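Local coordinates for protein importin subunit beta-1 (Saccharomyces cerevisiae, PDB 5OWU) that carries proteins into the nucleus as the importin beta subunit, associating with importin alpha, which recognises the classical nuclear localization signal of the cargo, at residues A[225-233]-A[244-252]; A[696-707]-A[746-757]. All coordinates share one frame; numbering follows the deposited sequence. Where two conformers were deposited one is given.

Contact 1 (A[225-233]-A[244-252]); sequences LMQVVCEAT and AFGCLCKIM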
ATOM      1  N   LEU A 225      -5.991  11.131 -30.463  1.00 32.21           N
ATOM      2  CA  LEU A 225      -5.850  11.422 -29.038  1.00 31.29           C
ATOM      3  C   LEU A 225      -4.380  11.518 -28.634  1.00 35.69           C
ATOM      4  O   LEU A 225      -3.980  12.439 -27.909  1.00 40.65           O
ATOM      5  CB  LEU A 225      -6.562  10.352 -28.213  1.00 35.33           C
ATOM      6  CG  LEU A 225      -6.552  10.602 -26.698  1.00 34.93           C
ATOM      7  CD1 LEU A 225      -7.130  11.969 -26.377  1.00 45.32           C
ATOM      8  CD2 LEU A 225      -7.314   9.533 -25.940  1.00 51.18           C
ATOM      9  N   MET A 226      -3.560  10.559 -29.077  1.00 37.38           N
ATOM     10  CA  MET A 226      -2.140  10.596 -28.728  1.00 43.93           C
ATOM     11  C   MET A 226      -1.468  11.835 -29.303  1.00 35.44           C
ATOM     12  O   MET A 226      -0.609  12.444 -28.655  1.00 36.54           O
ATOM     13  CB  MET A 226      -1.439   9.329 -29.223  1.00 39.68           C
ATOM     14  CG  MET A 226      -1.826   8.068 -28.443  1.00 36.55           C
ATOM     15  SD  MET A 226      -1.406   8.219 -26.701  1.00 34.93           S
ATOM     16  CE  MET A 226       0.378   8.014 -26.761  1.00 42.16           C
ATOM     17  N   GLN A 227      -1.851  12.224 -30.517  1.00 36.22           N
ATOM     18  CA  GLN A 227      -1.337  13.457 -31.100  1.00 44.73           C
ATOM     19  C   GLN A 227      -1.648  14.653 -30.207  1.00 38.74           C
ATOM     20  O   GLN A 227      -0.772  15.485 -29.936  1.00 39.61           O
ATOM     21  CB  GLN A 227      -1.921  13.651 -32.501  1.00 45.85           C
ATOM     22  CG  GLN A 227      -1.525  14.963 -33.162  1.00 47.30           C
ATOM     23  CD  GLN A 227      -1.914  15.019 -34.633  1.00 55.45           C
ATOM     24  OE1 GLN A 227      -2.156  13.992 -35.268  1.00 53.74           O
ATOM     25  NE2 GLN A 227      -1.982  16.228 -35.177  1.00 60.52           N
ATOM     26  N   VAL A 228      -2.892  14.745 -29.722  1.00 32.14           N
ATOM     27  CA  VAL A 228      -3.271  15.860 -28.851  1.00 37.38           C
ATOM     28  C   VAL A 228      -2.465  15.832 -27.556  1.00 30.08           C
ATOM     29  O   VAL A 228      -1.995  16.871 -27.071  1.00 38.82           O
ATOM     30  CB  VAL A 228      -4.783  15.824 -28.563  1.00 40.65           C
ATOM     31  CG1 VAL A 228      -5.158  16.877 -27.515  1.00 33.46           C
ATOM     32  CG2 VAL A 228      -5.580  16.035 -29.846  1.00 44.71           C
ATOM     33  N   VAL A 229      -2.320  14.652 -26.956  1.00 35.81           N
ATOM     34  CA  VAL A 229      -1.598  14.561 -25.691  1.00 32.60           C
ATOM     35  C   VAL A 229      -0.138  14.980 -25.878  1.00 37.93           C
ATOM     36  O   VAL A 229       0.410  15.761 -25.088  1.00 30.95           O
ATOM     37  CB  VAL A 229      -1.726  13.139 -25.110  1.00 32.06           C
ATOM     38  CG1 VAL A 229      -0.807  12.954 -23.912  1.00 27.77           C
ATOM     39  CG2 VAL A 229      -3.170  12.877 -24.696  1.00 32.60           C
ATOM     40  N   CYS A 230       0.514  14.473 -26.926  1.00 28.92           N
ATOM     41  CA  CYS A 230       1.919  14.812 -27.166  1.00 38.08           C
ATOM     42  C   CYS A 230       2.082  16.303 -27.440  1.00 41.90           C
ATOM     43  O   CYS A 230       2.951  16.978 -26.853  1.00 42.11           O
ATOM     44  CB  CYS A 230       2.456  13.993 -28.335  1.00 33.81           C
ATOM     45  SG  CYS A 230       2.557  12.231 -27.980  1.00 41.26           S
ATOM     46  N   GLU A 231       1.256  16.834 -28.344  1.00 42.98           N
ATOM     47  CA  GLU A 231       1.204  18.265 -28.581  1.00 46.85           C
ATOM     48  C   GLU A 231       1.184  18.986 -27.240  1.00 47.65           C
ATOM     49  O   GLU A 231       1.934  19.945 -27.035  1.00 45.11           O
ATOM     50  CB  GLU A 231      -0.028  18.619 -29.427  1.00 47.59           C
ATOM     51  CG  GLU A 231      -0.048  20.050 -29.953  1.00 57.41           C
ATOM     52  CD  GLU A 231      -0.041  21.094 -28.844  1.00 62.54           C
ATOM     53  OE1 GLU A 231       0.820  22.000 -28.871  1.00 53.94           O
ATOM     54  OE2 GLU A 231      -0.894  21.003 -27.935  1.00 69.69           O
ATOM     55  N   ALA A 232       0.350  18.514 -26.309  1.00 38.89           N
ATOM     56  CA  ALA A 232       0.256  19.185 -25.017  1.00 42.80           C
ATOM     57  C   ALA A 232       1.544  19.052 -24.212  1.00 40.95           C
ATOM     58  O   ALA A 232       1.905  19.978 -23.476  1.00 36.52           O
ATOM     59  CB  ALA A 232      -0.927  18.642 -24.212  1.00 40.73           C
ATOM     60  N   THR A 233       2.247  17.920 -24.317  1.00 39.96           N
ATOM     61  CA  THR A 233       3.507  17.799 -23.589  1.00 40.05           C
ATOM     62  C   THR A 233       4.556  18.765 -24.108  1.00 47.89           C
ATOM     63  O   THR A 233       5.499  19.084 -23.377  1.00 51.89           O
ATOM     64  CB  THR A 233       4.086  16.387 -23.677  1.00 44.76           C
ATOM     65  OG1 THR A 233       4.470  16.113 -25.027  1.00 39.86           O
ATOM     66  CG2 THR A 233       3.087  15.348 -23.187  1.00 43.44           C
ATOM     67  N   ALA A 244      -0.174  17.005 -19.130  1.00 33.99           N
ATOM     68  CA  ALA A 244      -0.089  16.140 -20.296  1.00 36.09           C
ATOM     69  C   ALA A 244       0.776  14.917 -20.013  1.00 41.45           C
ATOM     70  O   ALA A 244       0.460  13.808 -20.457  1.00 34.02           O
ATOM     71  CB  ALA A 244       0.448  16.927 -21.492  1.00 42.73           C
ATOM     72  N   PHE A 245       1.869  15.098 -19.269  1.00 31.22           N
ATOM     73  CA  PHE A 245       2.717  13.967 -18.905  1.00 35.94           C
ATOM     74  C   PHE A 245       2.018  13.034 -17.923  1.00 28.37           C
ATOM     75  O   PHE A 245       2.204  11.815 -17.995  1.00 37.93           O
ATOM     76  CB  PHE A 245       4.050  14.462 -18.333  1.00 39.80           C
ATOM     77  CG  PHE A 245       5.151  14.532 -19.353  1.00 36.96           C
ATOM     78  CD1 PHE A 245       5.788  13.379 -19.777  1.00 37.91           C
ATOM     79  CD2 PHE A 245       5.545  15.746 -19.894  1.00 33.59           C
ATOM     80  CE1 PHE A 245       6.801  13.436 -20.725  1.00 40.91           C
ATOM     81  CE2 PHE A 245       6.558  15.809 -20.841  1.00 41.28           C
ATOM     82  CZ  PHE A 245       7.186  14.654 -21.255  1.00 39.50           C
ATOM     83  N   GLY A 246       1.202  13.567 -17.011  1.00 33.89           N
ATOM     84  CA  GLY A 246       0.354  12.691 -16.211  1.00 43.15           C
ATOM     85  C   GLY A 246      -0.514  11.809 -17.089  1.00 38.57           C
ATOM     86  O   GLY A 246      -0.614  10.589 -16.881  1.00 37.72           O
ATOM     87  N   CYS A 247      -1.133  12.417 -18.105  1.00 37.08           N
ATOM     88  CA  CYS A 247      -1.915  11.652 -19.076  0.81 32.01           C
ATOM     89  C   CYS A 247      -1.074  10.587 -19.752  1.00 29.41           C
ATOM     90  O   CYS A 247      -1.478   9.423 -19.854  1.00 34.09           O
ATOM     91  CB  CYS A 247      -2.486  12.576 -20.143  0.81 45.72           C
ATOM     92  SG  CYS A 247      -3.984  13.333 -19.673  0.81 39.44           S
ATOM     93  N   LEU A 248       0.093  10.978 -20.260  1.00 33.43           N
ATOM     94  CA  LEU A 248       0.931  10.027 -20.977  1.00 33.05           C
ATOM     95  C   LEU A 248       1.292   8.844 -20.097  1.00 25.93           C
ATOM     96  O   LEU A 248       1.252   7.697 -20.549  1.00 32.45           O
ATOM     97  CB  LEU A 248       2.205  10.705 -21.489  1.00 35.57           C
ATOM     98  CG  LEU A 248       2.259  11.194 -22.930  1.00 48.76           C
ATOM     99  CD1 LEU A 248       3.663  11.705 -23.213  1.00 50.85           C
ATOM    100  CD2 LEU A 248       1.875  10.106 -23.929  1.00 46.23           C
ATOM    101  N   CYS A 249       1.654   9.097 -18.835  1.00 26.77           N
ATOM    102  CA  CYS A 249       2.048   7.995 -17.964  1.00 26.04           C
ATOM    103  C   CYS A 249       0.880   7.055 -17.726  1.00 34.35           C
ATOM    104  O   CYS A 249       1.033   5.823 -17.782  1.00 26.22           O
ATOM    105  CB  CYS A 249       2.581   8.530 -16.634  1.00 31.19           C
ATOM    106  SG  CYS A 249       4.166   9.390 -16.768  1.00 34.75           S
ATOM    107  N   LYS A 250      -0.303   7.615 -17.461  1.00 28.58           N
ATOM    108  CA  LYS A 250      -1.463   6.764 -17.231  1.00 28.40           C
ATOM    109  C   LYS A 250      -1.810   5.962 -18.480  1.00 26.99           C
ATOM    110  O   LYS A 250      -2.174   4.779 -18.394  1.00 31.36           O
ATOM    111  CB  LYS A 250      -2.646   7.616 -16.783  1.00 30.59           C
ATOM    112  CG  LYS A 250      -3.435   6.991 -15.641  1.00 54.44           C
ATOM    113  CD  LYS A 250      -4.886   7.459 -15.601  1.00 51.55           C
ATOM    114  CE  LYS A 250      -5.641   6.840 -14.435  1.00 64.15           C
ATOM    115  NZ  LYS A 250      -5.599   5.345 -14.486  1.00 62.57           N
ATOM    116  N   ILE A 251      -1.698   6.585 -19.653  1.00 26.66           N
ATOM    117  CA  ILE A 251      -1.948   5.876 -20.904  1.00 25.70           C
ATOM    118  C   ILE A 251      -0.950   4.747 -21.088  1.00 35.94           C
ATOM    119  O   ILE A 251      -1.300   3.671 -21.572  1.00 30.94           O
ATOM    120  CB  ILE A 251      -1.900   6.846 -22.099  1.00 29.92           C
ATOM    121  CG1 ILE A 251      -3.113   7.778 -22.068  1.00 27.82           C
ATOM    122  CG2 ILE A 251      -1.862   6.069 -23.423  1.00 28.42           C
ATOM    123  CD1 ILE A 251      -2.994   8.977 -22.994  1.00 35.28           C
ATOM    124  N   MET A 252       0.320   4.987 -20.762  1.00 30.51           N
ATOM    125  CA  MET A 252       1.310   3.924 -20.899  1.00 32.12           C
ATOM    126  C   MET A 252       0.959   2.756 -19.989  1.00 38.47           C
ATOM    127  O   MET A 252       1.003   1.591 -20.408  1.00 37.67           O
ATOM    128  CB  MET A 252       2.704   4.469 -20.583  1.00 32.72           C
ATOM    129  CG  MET A 252       3.831   3.432 -20.569  1.00 33.56           C
ATOM    130  SD  MET A 252       4.235   2.757 -22.185  1.00 32.31           S
ATOM    131  CE  MET A 252       4.784   4.243 -23.045  1.00 31.72           C
TER
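Val229 meets Ala244, Cys247, Leu248 and Ile251 as a knob set into a hole, and this joins the two helices of HEAT repeat 6. The axes of segments 225-233 and 244-252 approach to 8.8 Å and run at 137° to each other, closer to antiparallel than parallel. Most of the contact is apolar. Val229 CG1, placed anti to the backbone N, reaches Leu248 CG at 3.7 Å, while CG2 faces Ile251 CD1. Met226, bent at chi2 and chi3, brings SD to 3.9 Å from Ile251 CG2 and CE to Leu248 CD2, on two of the residues that line the hole. Toward the end of helix 219-233 the methyls of Ala232 and Ala244 are pressed together, CB to CB at 3.5 Å, tighter than usual van der Waals contact.

A CH-pi contact adds to this. Thr233 CG2 stands over one face of the Phe245 ring, 4.3 Å from its centroid and offset toward the rim, and also touches Ala244 CB and Leu248 CD1. Thr233 OG1 donates to Cys230 O of its own helix, in the carbonyl plane and on a lone pair, at a doubtfully short 2.5 Å. A serine here would probably leave the Phe245 face, Ala244 CB and Leu248 CD1 without their methyl partner and open a gap there. With no hydrogen bond crossing between the segments, the pairing rests on shape and on burial of apolar surface.

Contact 2 (A[696-707]-A[746-757]); sequences RELKPAVLSVFG and YQIKVLEAVLDA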
ATOM      1  N   ARG A 696     -11.409  -1.893  12.017  1.00 62.26           N
ATOM      2  CA  ARG A 696     -11.461  -3.022  11.096  1.00 64.74           C
ATOM      3  C   ARG A 696     -10.426  -4.082  11.464  1.00 54.78           C
ATOM      4  O   ARG A 696     -10.729  -5.282  11.469  1.00 56.51           O
ATOM      5  CB  ARG A 696     -11.271  -2.530   9.658  1.00 62.10           C
ATOM      6  CG  ARG A 696      -9.916  -1.902   9.360  1.00 68.14           C
ATOM      7  CD  ARG A 696      -9.749  -1.590   7.873  1.00 76.06           C
ATOM      8  NE  ARG A 696     -10.753  -0.649   7.368  1.00 79.41           N
ATOM      9  CZ  ARG A 696     -11.780  -0.963   6.580  1.00 85.70           C
ATOM     10  NH1 ARG A 696     -11.981  -2.209   6.170  1.00 84.50           N
ATOM     11  NH2 ARG A 696     -12.620  -0.013   6.191  1.00 91.13           N
ATOM     12  N   GLU A 697      -9.213  -3.653  11.829  1.00 51.99           N
ATOM     13  CA  GLU A 697      -8.131  -4.594  12.107  1.00 56.56           C
ATOM     14  C   GLU A 697      -8.474  -5.562  13.234  1.00 55.09           C
ATOM     15  O   GLU A 697      -7.812  -6.595  13.365  1.00 44.55           O
ATOM     16  CB  GLU A 697      -6.843  -3.844  12.462  1.00 62.96           C
ATOM     17  CG  GLU A 697      -6.232  -3.026  11.322  1.00 69.54           C
ATOM     18  CD  GLU A 697      -6.898  -1.670  11.124  1.00 65.56           C
ATOM     19  OE1 GLU A 697      -7.611  -1.207  12.038  1.00 58.91           O
ATOM     20  OE2 GLU A 697      -6.709  -1.062  10.049  1.00 71.28           O
ATOM     21  N   LEU A 698      -9.486  -5.254  14.048  1.00 43.76           N
ATOM     22  CA  LEU A 698      -9.853  -6.153  15.138  1.00 46.52           C
ATOM     23  C   LEU A 698     -10.478  -7.432  14.606  1.00 44.78           C
ATOM     24  O   LEU A 698     -10.197  -8.523  15.119  1.00 39.73           O
ATOM     25  CB  LEU A 698     -10.803  -5.447  16.104  1.00 46.26           C
ATOM     26  CG  LEU A 698     -11.075  -6.208  17.407  1.00 53.35           C
ATOM     27  CD1 LEU A 698      -9.857  -6.176  18.321  1.00 52.40           C
ATOM     28  CD2 LEU A 698     -12.293  -5.655  18.125  1.00 57.16           C
ATOM     29  N   LYS A 699     -11.306  -7.325  13.569  1.00 39.48           N
ATOM     30  CA  LYS A 699     -12.017  -8.504  13.077  1.00 40.63           C
ATOM     31  C   LYS A 699     -11.071  -9.646  12.717  1.00 44.27           C
ATOM     32  O   LYS A 699     -11.255 -10.759  13.240  1.00 39.37           O
ATOM     33  CB  LYS A 699     -12.905  -8.105  11.893  1.00 47.55           C
ATOM     34  CG  LYS A 699     -13.511  -9.266  11.127  1.00 48.46           C
ATOM     35  CD  LYS A 699     -14.821  -8.860  10.449  1.00 57.51           C
ATOM     36  CE  LYS A 699     -15.054  -9.644   9.169  1.00 53.23           C
ATOM     37  NZ  LYS A 699     -16.485  -9.630   8.732  1.00 59.68           N
ATOM     38  N   PRO A 700     -10.064  -9.465  11.860  1.00 43.82           N
ATOM     39  CA  PRO A 700      -9.166 -10.598  11.569  1.00 40.82           C
ATOM     40  C   PRO A 700      -8.467 -11.147  12.804  1.00 36.21           C
ATOM     41  O   PRO A 700      -8.418 -12.372  12.994  1.00 39.72           O
ATOM     42  CB  PRO A 700      -8.176 -10.009  10.548  1.00 46.16           C
ATOM     43  CG  PRO A 700      -8.339  -8.520  10.636  1.00 45.64           C
ATOM     44  CD  PRO A 700      -9.747  -8.280  11.045  1.00 53.38           C
ATOM     45  N   ALA A 701      -7.947 -10.272  13.668  1.00 34.61           N
ATOM     46  CA  ALA A 701      -7.259 -10.728  14.871  1.00 40.99           C
ATOM     47  C   ALA A 701      -8.129 -11.695  15.670  1.00 33.61           C
ATOM     48  O   ALA A 701      -7.716 -12.820  15.979  1.00 34.56           O
ATOM     49  CB  ALA A 701      -6.862  -9.527  15.729  1.00 41.86           C
ATOM     50  N   VAL A 702      -9.360 -11.286  15.972  1.00 32.69           N
ATOM     51  CA  VAL A 702     -10.244 -12.155  16.743  1.00 31.90           C
ATOM     52  C   VAL A 702     -10.462 -13.471  16.006  1.00 38.43           C
ATOM     53  O   VAL A 702     -10.366 -14.554  16.599  1.00 33.59           O
ATOM     54  CB  VAL A 702     -11.565 -11.432  17.052  1.00 30.29           C
ATOM     55  CG1 VAL A 702     -12.543 -12.360  17.753  1.00 34.29           C
ATOM     56  CG2 VAL A 702     -11.278 -10.223  17.926  1.00 32.67           C
ATOM     57  N   LEU A 703     -10.715 -13.412  14.697  1.00 34.94           N
ATOM     58  CA  LEU A 703     -10.901 -14.660  13.969  1.00 32.70           C
ATOM     59  C   LEU A 703      -9.696 -15.566  14.181  1.00 37.12           C
ATOM     60  O   LEU A 703      -9.837 -16.735  14.572  1.00 31.73           O
ATOM     61  CB  LEU A 703     -11.133 -14.382  12.481  1.00 42.85           C
ATOM     62  CG  LEU A 703     -12.453 -13.689  12.112  1.00 45.49           C
ATOM     63  CD1 LEU A 703     -12.499 -13.403  10.621  1.00 42.82           C
ATOM     64  CD2 LEU A 703     -13.668 -14.511  12.519  1.00 34.29           C
ATOM     65  N   SER A 704      -8.490 -15.014  14.018  1.00 29.45           N
ATOM     66  CA  SER A 704      -7.302 -15.845  14.147  1.00 30.98           C
ATOM     67  C   SER A 704      -7.218 -16.453  15.537  1.00 29.23           C
ATOM     68  O   SER A 704      -6.847 -17.625  15.687  1.00 28.97           O
ATOM     69  CB  SER A 704      -6.045 -15.030  13.843  1.00 29.21           C
ATOM     70  OG  SER A 704      -6.062 -14.588  12.504  1.00 47.26           O
ATOM     71  N   VAL A 705      -7.596 -15.686  16.567  1.00 31.89           N
ATOM     72  CA  VAL A 705      -7.377 -16.189  17.916  1.00 22.41           C
ATOM     73  C   VAL A 705      -8.373 -17.291  18.220  1.00 34.47           C
ATOM     74  O   VAL A 705      -8.083 -18.192  19.020  1.00 31.14           O
ATOM     75  CB  VAL A 705      -7.418 -15.043  18.950  1.00 28.53           C
ATOM     76  CG1 VAL A 705      -8.838 -14.730  19.420  1.00 32.68           C
ATOM     77  CG2 VAL A 705      -6.532 -15.374  20.133  1.00 36.93           C
ATOM     78  N   PHE A 706      -9.537 -17.288  17.553  1.00 32.56           N
ATOM     79  CA  PHE A 706     -10.431 -18.430  17.706  1.00 34.18           C
ATOM     80  C   PHE A 706      -9.691 -19.716  17.374  1.00 27.86           C
ATOM     81  O   PHE A 706      -9.783 -20.708  18.113  1.00 26.89           O
ATOM     82  CB  PHE A 706     -11.668 -18.266  16.821  1.00 32.37           C
ATOM     83  CG  PHE A 706     -12.654 -17.239  17.322  1.00 31.90           C
ATOM     84  CD1 PHE A 706     -12.931 -17.116  18.675  1.00 38.18           C
ATOM     85  CD2 PHE A 706     -13.308 -16.401  16.432  1.00 33.15           C
ATOM     86  CE1 PHE A 706     -13.843 -16.177  19.131  1.00 33.50           C
ATOM     87  CE2 PHE A 706     -14.223 -15.461  16.886  1.00 36.92           C
ATOM     88  CZ  PHE A 706     -14.485 -15.348  18.237  1.00 33.68           C
ATOM     89  N   GLY A 707      -8.886 -19.683  16.308  1.00 29.58           N
ATOM     90  CA  GLY A 707      -8.105 -20.853  15.943  1.00 25.49           C
ATOM     91  C   GLY A 707      -7.122 -21.237  17.028  1.00 24.61           C
ATOM     92  O   GLY A 707      -6.959 -22.419  17.346  1.00 28.04           O
ATOM     93  N   TYR A 746      -7.484  -5.478   2.766  1.00 60.37           N
ATOM     94  CA  TYR A 746      -8.175  -5.799   4.006  1.00 59.52           C
ATOM     95  C   TYR A 746      -8.913  -7.126   3.886  1.00 51.00           C
ATOM     96  O   TYR A 746      -8.846  -7.969   4.790  1.00 51.13           O
ATOM     97  CB  TYR A 746      -9.148  -4.686   4.390  1.00 54.89           C
ATOM     98  CG  TYR A 746      -9.956  -5.041   5.616  1.00 58.91           C
ATOM     99  CD1 TYR A 746      -9.362  -5.082   6.873  1.00 61.71           C
ATOM    100  CD2 TYR A 746     -11.305  -5.365   5.517  1.00 69.64           C
ATOM    101  CE1 TYR A 746     -10.089  -5.420   7.998  1.00 55.90           C
ATOM    102  CE2 TYR A 746     -12.043  -5.705   6.638  1.00 56.55           C
ATOM    103  CZ  TYR A 746     -11.429  -5.732   7.875  1.00 59.23           C
ATOM    104  OH  TYR A 746     -12.155  -6.067   8.995  1.00 55.19           O
ATOM    105  N   GLN A 747      -9.619  -7.334   2.772  1.00 49.59           N
ATOM    106  CA  GLN A 747     -10.321  -8.597   2.578  1.00 54.49           C
ATOM    107  C   GLN A 747      -9.351  -9.768   2.620  1.00 55.38           C
ATOM    108  O   GLN A 747      -9.672 -10.829   3.168  1.00 39.72           O
ATOM    109  CB  GLN A 747     -11.082  -8.586   1.255  1.00 49.25           C
ATOM    110  CG  GLN A 747     -12.003  -9.782   1.071  1.00 52.25           C
ATOM    111  CD  GLN A 747     -11.932 -10.372  -0.326  1.00 59.54           C
ATOM    112  OE1 GLN A 747     -10.881 -10.355  -0.968  1.00 66.69           O
ATOM    113  NE2 GLN A 747     -13.054 -10.900  -0.804  1.00 66.41           N
ATOM    114  N   ILE A 748      -8.154  -9.595   2.047  1.00 45.11           N
ATOM    115  CA  ILE A 748      -7.146 -10.650   2.124  1.00 38.18           C
ATOM    116  C   ILE A 748      -6.773 -10.921   3.576  1.00 44.57           C
ATOM    117  O   ILE A 748      -6.580 -12.073   3.975  1.00 41.53           O
ATOM    118  CB  ILE A 748      -5.908 -10.282   1.284  1.00 50.26           C
ATOM    119  CG1 ILE A 748      -6.253 -10.262  -0.210  1.00 46.35           C
ATOM    120  CG2 ILE A 748      -4.752 -11.252   1.555  1.00 46.21           C
ATOM    121  CD1 ILE A 748      -6.567 -11.621  -0.813  1.00 46.03           C
ATOM    122  N   LYS A 749      -6.658  -9.869   4.390  1.00 41.99           N
ATOM    123  CA  LYS A 749      -6.353 -10.087   5.799  1.00 40.43           C
ATOM    124  C   LYS A 749      -7.456 -10.896   6.474  1.00 46.44           C
ATOM    125  O   LYS A 749      -7.178 -11.840   7.228  1.00 36.18           O
ATOM    126  CB  LYS A 749      -6.148  -8.749   6.506  1.00 45.94           C
ATOM    127  CG  LYS A 749      -4.816  -8.085   6.185  1.00 56.91           C
ATOM    128  CD  LYS A 749      -3.676  -8.725   6.966  1.00 60.04           C
ATOM    129  CE  LYS A 749      -2.324  -8.478   6.304  1.00 64.52           C
ATOM    130  NZ  LYS A 749      -2.148  -9.302   5.073  1.00 59.94           N
ATOM    131  N   VAL A 750      -8.717 -10.554   6.194  1.00 40.66           N
ATOM    132  CA  VAL A 750      -9.844 -11.284   6.772  1.00 41.69           C
ATOM    133  C   VAL A 750      -9.791 -12.752   6.366  1.00 38.20           C
ATOM    134  O   VAL A 750      -9.948 -13.650   7.202  1.00 33.33           O
ATOM    135  CB  VAL A 750     -11.174 -10.624   6.361  1.00 49.76           C
ATOM    136  CG1 VAL A 750     -12.375 -11.404   6.911  1.00 46.19           C
ATOM    137  CG2 VAL A 750     -11.221  -9.182   6.855  1.00 43.34           C
ATOM    138  N   LEU A 751      -9.555 -13.025   5.080  1.00 39.77           N
ATOM    139  CA  LEU A 751      -9.519 -14.412   4.623  1.00 36.78           C
ATOM    140  C   LEU A 751      -8.350 -15.171   5.245  1.00 31.23           C
ATOM    141  O   LEU A 751      -8.483 -16.352   5.594  1.00 33.06           O
ATOM    142  CB  LEU A 751      -9.451 -14.464   3.096  1.00 36.92           C
ATOM    143  CG  LEU A 751     -10.698 -13.939   2.371  1.00 46.75           C
ATOM    144  CD1 LEU A 751     -10.467 -13.851   0.867  1.00 47.03           C
ATOM    145  CD2 LEU A 751     -11.912 -14.818   2.664  1.00 34.44           C
ATOM    146  N   GLU A 752      -7.199 -14.513   5.401  1.00 32.93           N
ATOM    147  CA  GLU A 752      -6.071 -15.153   6.072  1.00 33.57           C
ATOM    148  C   GLU A 752      -6.432 -15.524   7.509  1.00 32.24           C
ATOM    149  O   GLU A 752      -6.055 -16.599   7.998  1.00 31.20           O
ATOM    150  CB  GLU A 752      -4.849 -14.231   6.039  1.00 33.33           C
ATOM    151  CG  GLU A 752      -4.222 -14.101   4.659  1.00 40.67           C
ATOM    152  CD  GLU A 752      -3.103 -13.082   4.598  1.00 46.56           C
ATOM    153  OE1 GLU A 752      -3.043 -12.193   5.475  1.00 45.06           O
ATOM    154  OE2 GLU A 752      -2.286 -13.172   3.659  1.00 40.56           O
ATOM    155  N   ALA A 753      -7.169 -14.643   8.200  1.00 32.44           N
ATOM    156  CA  ALA A 753      -7.604 -14.951   9.562  1.00 31.18           C
ATOM    157  C   ALA A 753      -8.591 -16.110   9.582  1.00 31.51           C
ATOM    158  O   ALA A 753      -8.570 -16.936  10.505  1.00 32.81           O
ATOM    159  CB  ALA A 753      -8.234 -13.721  10.214  1.00 31.99           C
ATOM    160  N   VAL A 754      -9.479 -16.183   8.588  1.00 28.57           N
ATOM    161  CA  VAL A 754     -10.388 -17.322   8.518  1.00 29.29           C
ATOM    162  C   VAL A 754      -9.585 -18.607   8.358  1.00 30.25           C
ATOM    163  O   VAL A 754      -9.872 -19.624   9.006  1.00 27.65           O
ATOM    164  CB  VAL A 754     -11.414 -17.127   7.384  1.00 30.33           C
ATOM    165  CG1 VAL A 754     -12.228 -18.405   7.139  1.00 33.66           C
ATOM    166  CG2 VAL A 754     -12.357 -15.970   7.729  1.00 31.16           C
ATOM    167  N   LEU A 755      -8.540 -18.572   7.525  1.00 35.39           N
ATOM    168  CA  LEU A 755      -7.676 -19.743   7.386  1.00 31.01           C
ATOM    169  C   LEU A 755      -7.064 -20.140   8.726  1.00 25.78           C
ATOM    170  O   LEU A 755      -7.039 -21.329   9.073  1.00 31.28           O
ATOM    171  CB  LEU A 755      -6.584 -19.471   6.351  1.00 32.27           C
ATOM    172  CG  LEU A 755      -5.581 -20.603   6.095  1.00 29.30           C
ATOM    173  CD1 LEU A 755      -6.277 -21.912   5.749  1.00 28.12           C
ATOM    174  CD2 LEU A 755      -4.623 -20.183   4.976  1.00 42.58           C
ATOM    175  N   ASP A 756      -6.564 -19.161   9.494  1.00 32.76           N
ATOM    176  CA  ASP A 756      -6.074 -19.457  10.843  1.00 30.70           C
ATOM    177  C   ASP A 756      -7.148 -20.168  11.665  1.00 34.18           C
ATOM    178  O   ASP A 756      -6.887 -21.188  12.322  1.00 28.82           O
ATOM    179  CB  ASP A 756      -5.661 -18.168  11.567  1.00 25.35           C
ATOM    180  CG  ASP A 756      -4.363 -17.577  11.049  1.00 27.16           C
ATOM    181  OD1 ASP A 756      -3.582 -18.302  10.409  1.00 30.94           O
ATOM    182  OD2 ASP A 756      -4.124 -16.380  11.313  1.00 33.19           O
ATOM    183  N   ALA A 757      -8.360 -19.613  11.661  1.00 25.29           N
ATOM    184  CA  ALA A 757      -9.442 -20.175  12.463  1.00 25.93           C
ATOM    185  C   ALA A 757      -9.684 -21.634  12.104  1.00 23.66           C
ATOM    186  O   ALA A 757      -9.774 -22.497  12.989  1.00 23.73           O
ATOM    187  CB  ALA A 757     -10.715 -19.354  12.273  1.00 32.86           C
TER
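Tyr746 lays its ring against Arg696 where two successive HEAT repeats stack: helix 698-713 closes repeat 16 and helix 741-764 closes repeat 17, and the segments run nearly parallel, 14° apart. The tyrosine can be followed outward. CB lies 4.2 Å from Arg696 NH1. With CG anti to the backbone N (chi1 176°), the ring is carried toward the neighbouring repeat, and CD2 passes 3.3 Å from the same NH1, under which CG and CE2 also lie; CD1 meets Arg696 CD, a CH-pi contact. The guanidinium stands almost upright on the ring face, its edge turned to the pi system in a cation-pi contact, although this arginine is poorly ordered. Val750 CG2 lies over the opposite face. Further out, CE1 and CZ meet Arg696 CB, and CE1 also lies near Pro700 CD. At the tip, OH donates to Arg696 O at 3.0 Å from above the carbonyl plane, while Lys699 N reaches that oxygen from the other face, so two donors grip it.

Beyond the ring, Pro700 sits as a knob among Tyr746, Lys749, Val750 and Ala753. Leu703 CB packs on Ala753 CB at 3.7 Å, and its CD1 touches Val754 CG2. Gly707, lacking a side chain, lets the backbones close to 3.8 Å between its CA and Ala757 CA. On the more solvent-accessible side, Ser704 OG donates to Asp756 OD2 at 2.9 Å, meeting its anti lone pair.

The two contacts illustrate two levels of packing in one superhelical solenoid. Contact 1 joins the helices within a single HEAT repeat, whereas contact 2 joins the second helices of adjacent repeats, ten repeats further along the chain. They lie on opposite sides of the chain's centre, with their own centres 43 Å apart and nearest atoms about 20 Å apart, so neither touches the other. Contact 1 is wholly buried and apolar between its segments; contact 2 is partly exposed and adds two side-chain hydrogen bonds, near its two ends. A bound chain of another protein packs on Met226, itself part of contact 1, and on Cys230 one turn on, so this helix pair forms part of a binding surface.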